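PDB 7ADK: lipoprotein from Mycoplasma mycoides subsp. capri, which probably acts as a serine-type protease of the PA clan, the chymotrypsin-like superfamily, in the DUF31 family of mycoplasma peptidases. Local coordinates for residues 487-492 with 558-563. Residues are numbered along the deposited sequence; the frame is centred on the assembly and turned at random.
Sequences TKFTFS and YSVWSA
Four backbone hydrogen bonds, two from each of two pairs, join Thr487-Ser492 to Tyr558-Ser562 in antiparallel fashion. Lys488 and Trp561 exchange both bonds: Trp561 N reaches Lys488 O at 2.8 Å within the carbonyl plane, whereas Lys488 N approaches Trp561 O at 3.0 Å from above the plane of the Trp561 carbonyl. Thr490 and Ser559 repeat the exchange, with Thr490 N lying 2.9 Å from Ser559 O, nearly along the C=O axis and almost straight at hydrogen (174°). Between them, Val560 CA turns its C-H toward Lys488 O at 3.3 Å, a secondary contact on an acceptor already used. The outward-facing groups of Phe489 and Phe491 bond to Leu464 and Phe462 of strand 461-467, so 487-492 is an inner strand.

On the face bearing Lys488, Thr490, Ser559 and Trp561, polar ends find their own partners. Ser559 OG, in the crowded position between N and carbonyl carbon, accepts Trp561 NE1 at 3.0 Å in the indole plane, which should help fix the ring's rotation. The extended Lys488 chain carries NZ away to a salt bridge with Glu291, while Thr490 OG1 bonds to Ser463.

The other face is largely apolar. Val560 lies alongside Phe489, its CG1 3.6 Å from CE2; Tyr558 CB packs against Phe491 CD2. Helix 575-582 touches Phe489 and Tyr558. At the end of the pairing, Val560 CG1 also touches Thr487 CG2. Backbone bonds thus set the register, within the antiparallel sheet of this PA-clan peptidase family, with side-chain hydrogen bonds and a salt bridge concentrated on one face and apolar packing on the other.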
# COMPACT_ATOMS: atom_id res chain seq x y z
N THR B 487 6.13 -16.93 -1.96
CA THR B 487 6.17 -17.82 -3.13
C THR B 487 4.76 -18.31 -3.39
O THR B 487 3.94 -18.39 -2.47
CB THR B 487 7.16 -18.99 -2.97
OG1 THR B 487 8.34 -18.60 -2.30
CG2 THR B 487 7.60 -19.56 -4.31
N LYS B 488 4.44 -18.58 -4.65
CA LYS B 488 3.14 -19.04 -5.10
C LYS B 488 3.31 -20.28 -5.96
O LYS B 488 4.18 -20.31 -6.82
CB LYS B 488 2.45 -17.87 -5.81
CG LYS B 488 1.10 -18.22 -6.45
CD LYS B 488 0.35 -16.94 -6.85
CE LYS B 488 -0.86 -17.27 -7.72
NZ LYS B 488 -1.80 -16.13 -7.84
N PHE B 489 2.48 -21.29 -5.74
CA PHE B 489 2.49 -22.55 -6.47
C PHE B 489 1.11 -22.74 -7.09
O PHE B 489 0.14 -22.90 -6.36
CB PHE B 489 2.85 -23.70 -5.51
CG PHE B 489 4.16 -23.49 -4.79
CD1 PHE B 489 4.19 -22.74 -3.60
CD2 PHE B 489 5.35 -23.97 -5.34
CE1 PHE B 489 5.41 -22.43 -2.99
CE2 PHE B 489 6.57 -23.67 -4.72
CZ PHE B 489 6.60 -22.89 -3.56
N THR B 490 1.00 -22.73 -8.41
CA THR B 490 -0.27 -22.88 -9.13
C THR B 490 -0.30 -24.20 -9.87
O THR B 490 0.62 -24.52 -10.60
CB THR B 490 -0.52 -21.71 -10.09
OG1 THR B 490 -0.50 -20.50 -9.38
CG2 THR B 490 -1.88 -21.77 -10.78
N PHE B 491 -1.38 -24.95 -9.72
CA PHE B 491 -1.59 -26.26 -10.32
C PHE B 491 -2.76 -26.24 -11.28
O PHE B 491 -3.80 -25.64 -11.00
CB PHE B 491 -1.78 -27.31 -9.23
CG PHE B 491 -0.69 -27.33 -8.18
CD1 PHE B 491 -0.77 -26.46 -7.07
CD2 PHE B 491 0.40 -28.20 -8.30
CE1 PHE B 491 0.23 -26.47 -6.10
CE2 PHE B 491 1.38 -28.24 -7.29
CZ PHE B 491 1.30 -27.37 -6.20
N SER B 492 -2.60 -26.89 -12.42
CA SER B 492 -3.54 -26.91 -13.53
C SER B 492 -3.66 -28.32 -14.12
O SER B 492 -2.67 -29.05 -14.12
CB SER B 492 -3.10 -25.92 -14.60
OG SER B 492 -1.78 -26.18 -15.02
N TYR B 558 2.41 -27.91 -12.83
CA TYR B 558 2.66 -26.90 -11.80
C TYR B 558 3.48 -25.73 -12.36
O TYR B 558 4.32 -25.90 -13.24
CB TYR B 558 3.30 -27.50 -10.54
CG TYR B 558 4.77 -27.85 -10.63
CD1 TYR B 558 5.17 -29.15 -11.00
CD2 TYR B 558 5.75 -26.89 -10.34
CE1 TYR B 558 6.53 -29.48 -11.09
CE2 TYR B 558 7.11 -27.20 -10.44
CZ TYR B 558 7.51 -28.50 -10.82
OH TYR B 558 8.82 -28.83 -10.92
N SER B 559 3.26 -24.54 -11.82
CA SER B 559 4.07 -23.36 -12.03
C SER B 559 4.34 -22.64 -10.72
O SER B 559 3.47 -22.57 -9.86
CB SER B 559 3.42 -22.44 -13.07
OG SER B 559 2.09 -22.11 -12.72
N VAL B 560 5.57 -22.18 -10.52
CA VAL B 560 6.04 -21.49 -9.32
C VAL B 560 6.27 -20.04 -9.66
O VAL B 560 6.97 -19.73 -10.62
CB VAL B 560 7.32 -22.10 -8.73
CG1 VAL B 560 7.63 -21.52 -7.36
CG2 VAL B 560 7.22 -23.62 -8.61
N TRP B 561 5.71 -19.12 -8.88
CA TRP B 561 5.73 -17.68 -9.11
C TRP B 561 6.30 -16.95 -7.89
O TRP B 561 6.21 -17.44 -6.77
CB TRP B 561 4.34 -17.17 -9.47
CG TRP B 561 3.64 -17.79 -10.64
CD1 TRP B 561 3.09 -19.02 -10.66
CD2 TRP B 561 3.40 -17.23 -11.97
NE1 TRP B 561 2.62 -19.29 -11.92
CE2 TRP B 561 2.77 -18.22 -12.77
CE3 TRP B 561 3.65 -15.98 -12.58
CZ2 TRP B 561 2.43 -18.01 -14.10
CZ3 TRP B 561 3.29 -15.75 -13.92
CH2 TRP B 561 2.68 -16.76 -14.68
N SER B 562 6.89 -15.77 -8.09
CA SER B 562 7.33 -14.91 -6.99
C SER B 562 7.46 -13.45 -7.44
O SER B 562 8.06 -13.20 -8.47
CB SER B 562 8.66 -15.39 -6.43
OG SER B 562 9.01 -14.64 -5.30
N ALA B 563 6.87 -12.50 -6.70
CA ALA B 563 6.77 -11.09 -7.08
C ALA B 563 6.18 -10.87 -8.49
O ALA B 563 6.57 -9.93 -9.19
CB ALA B 563 8.11 -10.40 -6.84